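Local coordinates for protein oxidoreductase, zinc-binding dehydrogenase family (Myxococcus xanthus, PDB 5K1S) that acts as a zinc-binding medium-chain reductase in an alternative route of de novo isovaleryl coenzyme A biosynthesis, at residues Pro40-Gly45 against Phe141-Val146; Ala251-Ala256 against Lys270-Gly275; Val257-Ser262 against Val279-Leu284; Gly98-Thr103 against Val152-Pro157. All coordinates share one frame; numbering follows the deposited sequence.

Contact 1: residues Pro40-Gly45 against Phe141-Val146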
loop_
_atom_site.group_PDB
_atom_site.type_symbol
_atom_site.label_atom_id
_atom_site.label_comp_id
_atom_site.label_asym_id
_atom_site.label_seq_id
_atom_site.Cartn_x
_atom_site.Cartn_y
_atom_site.Cartn_z
ATOM N N PRO A 40 26.256 30.678 -11.499
ATOM C CA PRO A 40 26.388 29.445 -12.273
ATOM C C PRO A 40 26.086 29.686 -13.745
ATOM O O PRO A 40 25.413 30.645 -14.126
ATOM C CB PRO A 40 25.348 28.519 -11.636
ATOM C CG PRO A 40 24.286 29.451 -11.164
ATOM C CD PRO A 40 25.007 30.699 -10.716
ATOM N N ARG A 41 26.605 28.782 -14.574
ATOM C CA ARG A 41 26.444 28.868 -16.014
ATOM C C ARG A 41 25.595 27.710 -16.513
ATOM O O ARG A 41 25.921 26.551 -16.227
ATOM C CB ARG A 41 27.812 28.849 -16.709
ATOM C CG ARG A 41 28.705 30.039 -16.370
ATOM C CD ARG A 41 28.038 31.352 -16.737
ATOM N NE ARG A 41 27.556 31.342 -18.116
ATOM C CZ ARG A 41 26.670 32.202 -18.607
ATOM N NH1 ARG A 41 26.155 33.149 -17.833
ATOM N NH2 ARG A 41 26.295 32.110 -19.878
ATOM N N PRO A 42 24.515 27.965 -17.253
ATOM C CA PRO A 42 23.702 26.857 -17.762
ATOM C C PRO A 42 24.359 26.177 -18.952
ATOM O O PRO A 42 24.863 26.829 -19.869
ATOM C CB PRO A 42 22.393 27.544 -18.171
ATOM C CG PRO A 42 22.816 28.912 -18.570
ATOM C CD PRO A 42 23.967 29.273 -17.658
ATOM N N GLY A 43 24.348 24.849 -18.928
ATOM C CA GLY A 43 24.863 24.045 -20.010
ATOM C C GLY A 43 23.756 23.451 -20.854
ATOM O O GLY A 43 22.599 23.885 -20.815
ATOM N N ARG A 44 24.116 22.434 -21.630
ATOM C CA ARG A 44 23.146 21.786 -22.500
ATOM C C ARG A 44 21.996 21.215 -21.680
ATOM O O ARG A 44 22.209 20.555 -20.658
ATOM C CB ARG A 44 23.824 20.685 -23.315
ATOM C CG ARG A 44 22.853 19.772 -24.042
ATOM C CD ARG A 44 23.459 19.196 -25.311
ATOM N NE ARG A 44 23.684 20.229 -26.322
ATOM C CZ ARG A 44 23.916 19.983 -27.608
ATOM N NH1 ARG A 44 23.950 18.734 -28.057
ATOM N NH2 ARG A 44 24.107 20.990 -28.450
ATOM N N GLY A 45 20.772 21.480 -22.130
ATOM C CA GLY A 45 19.590 21.011 -21.438
ATOM C C GLY A 45 19.297 21.703 -20.129
ATOM O O GLY A 45 18.375 21.287 -19.420
ATOM N N PHE A 141 20.257 33.356 -8.022
ATOM C CA PHE A 141 20.232 32.630 -9.282
ATOM C C PHE A 141 20.486 31.154 -9.013
ATOM O O PHE A 141 20.985 30.772 -7.953
ATOM C CB PHE A 141 21.285 33.151 -10.273
ATOM C CG PHE A 141 21.162 34.613 -10.584
ATOM C CD1 PHE A 141 21.776 35.558 -9.779
ATOM C CD2 PHE A 141 20.448 35.043 -11.691
ATOM C CE1 PHE A 141 21.671 36.903 -10.066
ATOM C CE2 PHE A 141 20.341 36.389 -11.982
ATOM C CZ PHE A 141 20.952 37.320 -11.170
ATOM N N MET A 142 20.146 30.326 -9.998
ATOM C CA MET A 142 20.401 28.896 -9.918
ATOM C C MET A 142 20.193 28.290 -11.296
ATOM O O MET A 142 19.334 28.739 -12.061
ATOM C CB MET A 142 19.482 28.212 -8.897
ATOM C CG MET A 142 18.012 28.193 -9.290
ATOM S SD MET A 142 16.944 27.505 -8.006
ATOM C CE MET A 142 17.515 25.808 -7.958
ATOM N N VAL A 143 20.988 27.277 -11.599
ATOM C CA VAL A 143 20.826 26.504 -12.823
ATOM C C VAL A 143 19.877 25.350 -12.541
ATOM O O VAL A 143 19.846 24.796 -11.439
ATOM C CB VAL A 143 22.190 26.013 -13.351
ATOM C CG1 VAL A 143 22.015 24.926 -14.409
ATOM C CG2 VAL A 143 22.964 27.182 -13.932
ATOM N N ALA A 144 19.095 24.984 -13.547
ATOM C CA ALA A 144 18.104 23.930 -13.392
ATOM C C ALA A 144 17.939 23.162 -14.697
ATOM O O ALA A 144 17.638 23.769 -15.733
ATOM C CB ALA A 144 16.760 24.518 -12.961
ATOM N N PRO A 145 18.129 21.843 -14.703
ATOM C CA PRO A 145 17.758 21.067 -15.891
ATOM C C PRO A 145 16.280 21.258 -16.192
ATOM O O PRO A 145 15.446 21.299 -15.286
ATOM C CB PRO A 145 18.076 19.620 -15.490
ATOM C CG PRO A 145 19.046 19.732 -14.363
ATOM C CD PRO A 145 18.691 20.989 -13.642
ATOM N N VAL A 146 15.956 21.393 -17.479
ATOM C CA VAL A 146 14.565 21.641 -17.848
ATOM C C VAL A 146 13.664 20.540 -17.308
ATOM O O VAL A 146 12.478 20.770 -17.045
ATOM C CB VAL A 146 14.429 21.790 -19.378
ATOM C CG1 VAL A 146 15.195 23.020 -19.856
ATOM C CG2 VAL A 146 14.914 20.534 -20.093
#
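P40 and V143 make the apolar centre of this contact, the ring and the valine branch passing antiparallel to one another. The touching branch of the valine is CG2, which comes within 3.6 Å of P40 CB and reaches P40 CG as well. A chi1 of 166° explains it: CG1 stands anti to the backbone N, leaving CG2 beside that N and turned to the proline loop. The same methyl packs on the loop backbone, with R41 C 3.7 Å from V143 CG2, and makes a longer contact with P42, whose CB is 4.3 Å from V143 CG2. Further along, P40 CG lies 4.1 Å from M142 CA, while F141 offers its CB to P40 and carries its ring away.

R41 points away from the strand. Its chain is bent at three successive bonds, the last placing NE; P42 CD lies over the centre of one guanidinium face, and NH2 forms a salt bridge with E87. At the far end V146 N donates to G45 O over 3.1 Å, nearly straight at 170°. Both methyls of V146 also approach this oxygen, CG1 and CG2 each 3.6 Å from G45 O. G45 has a positive phi (71°), which glycine tolerates easily.

The segments run in almost the same direction, yet only one is a strand: 141-145 pairs antiparallel with strand 46-56 in the GroES-like domain, and the loop 40-45, leading from strand 32-38 into 46-56, runs alongside it. M18 of strand 17-23 covers P40 and F141, I86 of strand 80-88 packs on F141, and M142 faces A81.

Contact 2: residues Ala251-Ala256 against Lys270-Gly275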
loop_
_atom_site.group_PDB
_atom_site.type_symbol
_atom_site.label_atom_id
_atom_site.label_comp_id
_atom_site.label_asym_id
_atom_site.label_seq_id
_atom_site.Cartn_x
_atom_site.Cartn_y
_atom_site.Cartn_z
ATOM N N ALA A 251 -20.003 3.501 8.719
ATOM C CA ALA A 251 -19.536 2.875 7.490
ATOM C C ALA A 251 -18.023 2.934 7.332
ATOM O O ALA A 251 -17.437 2.024 6.731
ATOM C CB ALA A 251 -20.194 3.539 6.277
ATOM N N GLY A 252 -17.380 3.970 7.858
ATOM C CA GLY A 252 -15.966 4.180 7.627
ATOM C C GLY A 252 -15.727 5.117 6.462
ATOM O O GLY A 252 -16.647 5.718 5.898
ATOM N N VAL A 253 -14.455 5.240 6.093
ATOM C CA VAL A 253 -14.050 6.103 4.993
ATOM C C VAL A 253 -13.566 5.242 3.835
ATOM O O VAL A 253 -13.136 4.096 4.007
ATOM C CB VAL A 253 -12.964 7.115 5.414
ATOM C CG1 VAL A 253 -13.514 8.081 6.453
ATOM C CG2 VAL A 253 -11.732 6.396 5.944
ATOM N N ASP A 254 -13.644 5.811 2.631
ATOM C CA ASP A 254 -13.191 5.107 1.438
ATOM C C ASP A 254 -11.677 5.188 1.285
ATOM O O ASP A 254 -11.033 4.200 0.915
ATOM C CB ASP A 254 -13.879 5.682 0.199
ATOM C CG ASP A 254 -15.388 5.557 0.259
ATOM O OD1 ASP A 254 -16.041 6.483 0.784
ATOM O OD2 ASP A 254 -15.921 4.534 -0.219
ATOM N N VAL A 255 -11.096 6.353 1.565
ATOM C CA VAL A 255 -9.662 6.572 1.431
ATOM C C VAL A 255 -9.198 7.448 2.585
ATOM O O VAL A 255 -9.964 8.250 3.127
ATOM C CB VAL A 255 -9.309 7.216 0.068
ATOM C CG1 VAL A 255 -10.074 8.515 -0.123
ATOM C CG2 VAL A 255 -7.807 7.453 -0.058
ATOM N N ALA A 256 -7.931 7.285 2.965
ATOM C CA ALA A 256 -7.332 8.063 4.040
ATOM C C ALA A 256 -5.982 8.596 3.587
ATOM O O ALA A 256 -5.182 7.859 3.000
ATOM C CB ALA A 256 -7.169 7.224 5.310
ATOM N N LYS A 270 -8.430 1.335 11.684
ATOM C CA LYS A 270 -9.733 1.036 12.266
ATOM C C LYS A 270 -10.827 1.937 11.713
ATOM O O LYS A 270 -12.006 1.573 11.772
ATOM C CB LYS A 270 -9.666 1.172 13.787
ATOM C CG LYS A 270 -8.664 0.237 14.444
ATOM C CD LYS A 270 -8.423 0.612 15.893
ATOM C CE LYS A 270 -7.361 -0.271 16.521
ATOM N NZ LYS A 270 -7.019 0.165 17.902
ATOM N N SER A 271 -10.462 3.098 11.176
ATOM C CA SER A 271 -11.419 4.044 10.625
ATOM C C SER A 271 -11.753 3.769 9.164
ATOM O O SER A 271 -12.591 4.478 8.594
ATOM C CB SER A 271 -10.874 5.468 10.770
ATOM O OG SER A 271 -11.827 6.426 10.351
ATOM N N MET A 272 -11.136 2.763 8.549
ATOM C CA MET A 272 -11.321 2.494 7.129
ATOM C C MET A 272 -12.514 1.578 6.898
ATOM O O MET A 272 -12.721 0.607 7.632
ATOM C CB MET A 272 -10.069 1.850 6.530
ATOM C CG MET A 272 -8.804 2.675 6.678
ATOM S SD MET A 272 -8.967 4.334 5.996
ATOM C CE MET A 272 -9.188 3.974 4.254
ATOM N N ALA A 273 -13.288 1.888 5.864
ATOM C CA ALA A 273 -14.370 1.024 5.434
ATOM C C ALA A 273 -13.816 -0.162 4.650
ATOM O O ALA A 273 -12.673 -0.132 4.184
ATOM C CB ALA A 273 -15.356 1.807 4.575
ATOM N N PRO A 274 -14.602 -1.226 4.493
ATOM C CA PRO A 274 -14.122 -2.387 3.733
ATOM C C PRO A 274 -13.631 -1.988 2.348
ATOM O O PRO A 274 -14.284 -1.230 1.630
ATOM C CB PRO A 274 -15.354 -3.293 3.661
ATOM C CG PRO A 274 -16.160 -2.924 4.857
ATOM C CD PRO A 274 -15.944 -1.452 5.056
ATOM N N GLY A 275 -12.463 -2.509 1.976
ATOM C CA GLY A 275 -11.871 -2.180 0.696
ATOM C C GLY A 275 -11.257 -0.802 0.616
ATOM O O GLY A 275 -10.832 -0.391 -0.468
#
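V253 meets the segment 270-275 through both of its backbone polar groups. V253 N donates to S271 O at 3.2 Å, somewhat bent at 146° but in the plane of that carbonyl. V253 O accepts A273 N at 2.9 Å, where the N-H lies in the carbonyl plane on a lone pair. M272, between the two bonded residues, is thus the bridge partner of V253 in a short parallel pairing, and the two side chains diverge at their bases. G252 N is satisfied elsewhere, by the hydroxyl of T248.

The arrangement belongs to the beta-alpha-beta unit of a Rossmann-type domain: strand 253-258 leads into helix 262-270, and the chain leaving that helix passes strand 253-258 at its start before entering strand 276-280. The corner at D254 carries the chain from this pairing into the main parallel sheet, where the backbone of D254 bonds to T186 and R277 and its OD1 to the hydroxyl of T186.

M272 returns to the contact by its tip. The bend at chi2 brings M272 SD to 3.4 Å from V253 CG2 and 3.5 Å from A256 CB, so the sulfur sits among methyl groups; the bend at chi3 turns M272 CE toward the backbone, 3.8 Å from D254 O. V244 of helix 240-247 also touches V253 and S271, and the ring of P274 packs on L122 of the second subunit.

Contact 3: residues Val257-Ser262 against Val279-Leu284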
loop_
_atom_site.group_PDB
_atom_site.type_symbol
_atom_site.label_atom_id
_atom_site.label_comp_id
_atom_site.label_asym_id
_atom_site.label_seq_id
_atom_site.Cartn_x
_atom_site.Cartn_y
_atom_site.Cartn_z
ATOM N N VAL A 257 -5.735 9.872 3.859
ATOM C CA VAL A 257 -4.462 10.519 3.561
ATOM C C VAL A 257 -3.694 10.593 4.876
ATOM O O VAL A 257 -3.964 11.452 5.721
ATOM C CB VAL A 257 -4.662 11.903 2.939
ATOM C CG1 VAL A 257 -3.321 12.559 2.647
ATOM C CG2 VAL A 257 -5.496 11.796 1.670
ATOM N N GLU A 258 -2.731 9.691 5.052
ATOM C CA GLU A 258 -1.987 9.581 6.307
ATOM C C GLU A 258 -0.736 10.445 6.212
ATOM O O GLU A 258 0.299 10.009 5.704
ATOM C CB GLU A 258 -1.641 8.124 6.598
ATOM C CG GLU A 258 -0.850 7.921 7.883
ATOM C CD GLU A 258 -1.589 8.415 9.116
ATOM O OE1 GLU A 258 -2.351 7.625 9.713
ATOM O OE2 GLU A 258 -1.412 9.595 9.483
ATOM N N ILE A 259 -0.832 11.675 6.711
ATOM C CA ILE A 259 0.309 12.586 6.734
ATOM C C ILE A 259 1.116 12.425 8.014
ATOM O O ILE A 259 2.349 12.443 7.985
ATOM C CB ILE A 259 -0.177 14.039 6.561
ATOM C CG1 ILE A 259 -0.886 14.211 5.215
ATOM C CG2 ILE A 259 0.997 15.014 6.677
ATOM C CD1 ILE A 259 -1.586 15.547 5.053
ATOM N N VAL A 260 0.438 12.280 9.154
ATOM C CA VAL A 260 1.138 12.166 10.429
ATOM C C VAL A 260 2.014 10.920 10.441
ATOM O O VAL A 260 3.215 10.985 10.722
ATOM C CB VAL A 260 0.132 12.159 11.594
ATOM C CG1 VAL A 260 0.851 12.004 12.925
ATOM C CG2 VAL A 260 -0.703 13.434 11.585
ATOM N N GLY A 261 1.421 9.766 10.144
ATOM C CA GLY A 261 2.154 8.516 10.140
ATOM C C GLY A 261 1.876 7.654 11.357
ATOM O O GLY A 261 0.720 7.349 11.662
ATOM N N SER A 262 2.941 7.275 12.071
ATOM C CA SER A 262 2.819 6.290 13.142
ATOM C C SER A 262 1.852 6.748 14.228
ATOM O O SER A 262 1.115 5.932 14.795
ATOM C CB SER A 262 4.196 6.008 13.746
ATOM O OG SER A 262 4.810 7.200 14.207
ATOM N N VAL A 279 -3.351 6.107 1.847
ATOM C CA VAL A 279 -2.236 6.660 1.091
ATOM C C VAL A 279 -1.283 7.304 2.092
ATOM O O VAL A 279 -1.587 8.355 2.667
ATOM C CB VAL A 279 -2.708 7.669 0.037
ATOM C CG1 VAL A 279 -1.547 8.075 -0.859
ATOM C CG2 VAL A 279 -3.844 7.081 -0.791
ATOM N N VAL A 280 -0.133 6.675 2.304
ATOM C CA VAL A 280 0.829 7.127 3.302
ATOM C C VAL A 280 1.832 8.051 2.625
ATOM O O VAL A 280 2.473 7.670 1.639
ATOM C CB VAL A 280 1.540 5.941 3.967
ATOM C CG1 VAL A 280 2.419 6.426 5.112
ATOM C CG2 VAL A 280 0.524 4.919 4.463
ATOM N N VAL A 281 1.969 9.265 3.155
ATOM C CA VAL A 281 2.935 10.224 2.627
ATOM C C VAL A 281 3.871 10.784 3.686
ATOM O O VAL A 281 4.945 11.306 3.335
ATOM C CB VAL A 281 2.203 11.374 1.894
ATOM C CG1 VAL A 281 1.309 12.150 2.850
ATOM C CG2 VAL A 281 3.197 12.304 1.198
ATOM N N GLY A 282 3.554 10.696 4.979
ATOM C CA GLY A 282 4.377 11.313 5.995
ATOM C C GLY A 282 4.486 10.450 7.236
ATOM O O GLY A 282 3.629 9.611 7.522
ATOM N N ASN A 283 5.578 10.678 7.973
ATOM C CA ASN A 283 5.803 10.044 9.276
ATOM C C ASN A 283 6.558 11.061 10.137
ATOM O O ASN A 283 7.790 11.054 10.193
ATOM C CB ASN A 283 6.573 8.739 9.145
ATOM C CG ASN A 283 6.399 7.841 10.353
ATOM O OD1 ASN A 283 5.402 7.934 11.072
ATOM N ND2 ASN A 283 7.370 6.968 10.587
ATOM N N LEU A 284 5.802 11.930 10.808
ATOM C CA LEU A 284 6.409 13.067 11.494
ATOM C C LEU A 284 7.259 12.625 12.677
ATOM O O LEU A 284 8.352 13.160 12.892
ATOM C CB LEU A 284 5.316 14.041 11.940
ATOM C CG LEU A 284 4.510 14.636 10.778
ATOM C CD1 LEU A 284 3.425 15.575 11.280
ATOM C CD2 LEU A 284 5.420 15.361 9.785
#
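E258 N donates to V279 O at 3.0 Å where strands 253-258 and 276-280 run as neighbours in the parallel Rossmann sheet. The next carbonyl, E258 O, receives V281 N at 3.1 Å along an almost straight line (175°) and, weakly, G282 N. Here the packing is closed on both faces: V257 and V279 lie against T174 of helix 165-178, whereas E258 and V280 are covered by F265 of helix 262-270. Just beyond, I259 and V281 run abreast, I259 CG1 3.8 Å from V281 CG1, with I189 behind the first and T170 and T174 behind the second.

Past the strands the two chains stay close. V260 O accepts L284 N at 2.8 Å, in the carbonyl plane. Opposite G261, which has no side chain to intervene, N283 extends its amide to S262, its CG anti to the backbone N (chi1 -160°). N283 OD1 takes S262 N at 2.7 Å, and the S262 hydroxyl makes at most a weak bond to the same oxygen. N283 ND2 donates to G287 O.

The loose side is at L284, which is exposed and meets mostly backbone, L284 CD1 lying 4.2 Å from V260 CA.

At the carboxyl ends of these strands a Rossmann domain commonly receives its dinucleotide, consistent with an NADP-dependent enzyme, although none is bound here. The E258 carboxylate folds back at chi2, and E258 OE2 accepts G261 N at 2.9 Å from above the carboxylate plane. OE2 also meets the T190 hydroxyl and OE1 that of T268; these neutral donors would probably stabilise any negative charge on the buried carboxylate.

Contact 4: residues Gly98-Thr103 against Val152-Pro157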
loop_
_atom_site.group_PDB
_atom_site.type_symbol
_atom_site.label_atom_id
_atom_site.label_comp_id
_atom_site.label_asym_id
_atom_site.label_seq_id
_atom_site.Cartn_x
_atom_site.Cartn_y
_atom_site.Cartn_z
ATOM N N GLY A 98 12.542 34.702 -20.089
ATOM C CA GLY A 98 11.300 35.312 -19.674
ATOM C C GLY A 98 10.266 34.351 -19.129
ATOM O O GLY A 98 9.292 34.803 -18.513
ATOM N N ASP A 99 10.439 33.047 -19.334
ATOM C CA ASP A 99 9.484 32.076 -18.821
ATOM C C ASP A 99 9.536 32.024 -17.297
ATOM O O ASP A 99 10.559 32.320 -16.674
ATOM C CB ASP A 99 9.765 30.690 -19.403
ATOM C CG ASP A 99 9.475 30.609 -20.892
ATOM O OD1 ASP A 99 8.612 31.370 -21.378
ATOM O OD2 ASP A 99 10.110 29.779 -21.577
ATOM N N ARG A 100 8.412 31.636 -16.700
ATOM C CA ARG A 100 8.251 31.581 -15.252
ATOM C C ARG A 100 8.269 30.122 -14.817
ATOM O O ARG A 100 7.433 29.330 -15.266
ATOM C CB ARG A 100 6.949 32.257 -14.829
ATOM C CG ARG A 100 6.789 33.675 -15.357
ATOM C CD ARG A 100 5.349 34.150 -15.240
ATOM N NE ARG A 100 4.860 34.081 -13.866
ATOM C CZ ARG A 100 5.019 35.040 -12.959
ATOM N NH1 ARG A 100 5.661 36.159 -13.269
ATOM N NH2 ARG A 100 4.536 34.879 -11.735
ATOM N N ALA A 101 9.209 29.770 -13.940
ATOM C CA ALA A 101 9.445 28.379 -13.584
ATOM C C ALA A 101 9.491 28.203 -12.072
ATOM O O ALA A 101 9.697 29.155 -11.315
ATOM C CB ALA A 101 10.752 27.863 -14.201
ATOM N N ALA A 102 9.300 26.955 -11.644
ATOM C CA ALA A 102 9.425 26.572 -10.244
ATOM C C ALA A 102 10.061 25.192 -10.178
ATOM O O ALA A 102 9.646 24.283 -10.901
ATOM C CB ALA A 102 8.065 26.563 -9.539
ATOM N N THR A 103 11.059 25.038 -9.313
ATOM C CA THR A 103 11.833 23.807 -9.255
ATOM C C THR A 103 11.076 22.707 -8.519
ATOM O O THR A 103 10.309 22.963 -7.586
ATOM C CB THR A 103 13.173 24.045 -8.558
ATOM O OG1 THR A 103 12.942 24.560 -7.241
ATOM C CG2 THR A 103 14.031 25.030 -9.347
ATOM N N VAL A 152 5.001 28.381 -13.959
ATOM C CA VAL A 152 4.241 29.232 -13.049
ATOM C C VAL A 152 3.318 30.111 -13.890
ATOM O O VAL A 152 3.816 30.901 -14.707
ATOM C CB VAL A 152 5.170 30.092 -12.186
ATOM C CG1 VAL A 152 4.361 30.963 -11.229
ATOM C CG2 VAL A 152 6.146 29.209 -11.419
ATOM N N PRO A 153 1.998 30.016 -13.731
ATOM C CA PRO A 153 1.111 30.929 -14.461
ATOM C C PRO A 153 1.439 32.379 -14.143
ATOM O O PRO A 153 1.840 32.721 -13.029
ATOM C CB PRO A 153 -0.288 30.547 -13.964
ATOM C CG PRO A 153 -0.149 29.154 -13.456
ATOM C CD PRO A 153 1.240 29.057 -12.907
ATOM N N ALA A 154 1.269 33.240 -15.149
ATOM C CA ALA A 154 1.557 34.657 -14.963
ATOM C C ALA A 154 0.706 35.274 -13.864
ATOM O O ALA A 154 1.097 36.298 -13.293
ATOM C CB ALA A 154 1.341 35.410 -16.274
ATOM N N SER A 155 -0.439 34.672 -13.550
ATOM C CA SER A 155 -1.343 35.200 -12.538
ATOM C C SER A 155 -0.932 34.832 -11.119
ATOM O O SER A 155 -1.613 35.243 -10.173
ATOM C CB SER A 155 -2.764 34.696 -12.801
ATOM O OG SER A 155 -3.674 35.193 -11.834
ATOM N N LEU A 156 0.155 34.081 -10.943
ATOM C CA LEU A 156 0.533 33.563 -9.634
ATOM C C LEU A 156 1.754 34.307 -9.115
ATOM O O LEU A 156 2.813 34.252 -9.759
ATOM C CB LEU A 156 0.820 32.064 -9.723
ATOM C CG LEU A 156 1.033 31.312 -8.408
ATOM C CD1 LEU A 156 -0.198 31.383 -7.522
ATOM C CD2 LEU A 156 1.389 29.863 -8.693
ATOM N N PRO A 157 1.677 35.004 -7.982
ATOM C CA PRO A 157 2.867 35.682 -7.456
ATOM C C PRO A 157 3.946 34.691 -7.048
ATOM O O PRO A 157 3.695 33.506 -6.814
ATOM C CB PRO A 157 2.335 36.456 -6.245
ATOM C CG PRO A 157 1.087 35.750 -5.859
ATOM C CD PRO A 157 0.495 35.241 -7.134
#
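R100 reaches across from its strand to the turn that follows V152. Strand 100-103 and strand 149-151 are antiparallel neighbours in the GroES-like domain, and V152 N extends that pairing by donating to R100 O, from above the carbonyl plane. Beyond it, P153 to L156 form a type I beta turn closed by L156 N on P153 O, and the chain then enters helix 158-161.

The arginine can be followed outward. R100 CB lies 3.4 Å from V152 O, and R100 CG, held anti to the carbonyl carbon (chi1 -53°), passes the same oxygen at 4.1 Å. R100 CD stays beside it, 3.6 Å from V152 O, and is also 3.8 Å from A154 CA. The chain then bends at chi3, which places NE between two acceptors: weak bonds run from R100 NE to V152 O at 3.5 Å and from R100 NE to P153 O at 3.4 Å, so the turn's own carbonyl serves both its internal bond and the arginine. R100 CZ has P153 O and L156 O nearest to it, and R100 NH2 comes within 2.7 Å of L156 O, which lies at the guanidinium edge. A154 CA lies over one face, with A154 O offset toward its rim, and W158 adds a cation-pi contact from the following helix.

These backbone carbonyls would tend to favour the charged guanidinium. Helix 311-323 packs on P153 and L156, and A161 on V152. At the inner end of the contact V152 CG2, beside its own backbone N, touches A102 CB at 3.8 Å.

Overall arrangement
From the N terminus, contact 1 opens in the loop entering strand 46-56, and contact 4 opens at strand 100-103 before contact 1 closes at 141-146; contact 4 closes at 152-157, so the two cross. Both reach the same sheet of the GroES-like domain, and touch where M142 CE meets T103 CG2 at 3.8 Å. The chain then moves into the Rossmann-type domain, where contact 2 opens at 251-256 and contact 3 at 257-262; across helix 262-270, contact 2 closes at 270-275 and contact 3 at 279-284, so they cross too, sharing strand 253-258. A256 O and V279 N, 2.8 Å apart, probably bond between them. Contacts 1 and 2 lie on opposite sides of the chain's centre.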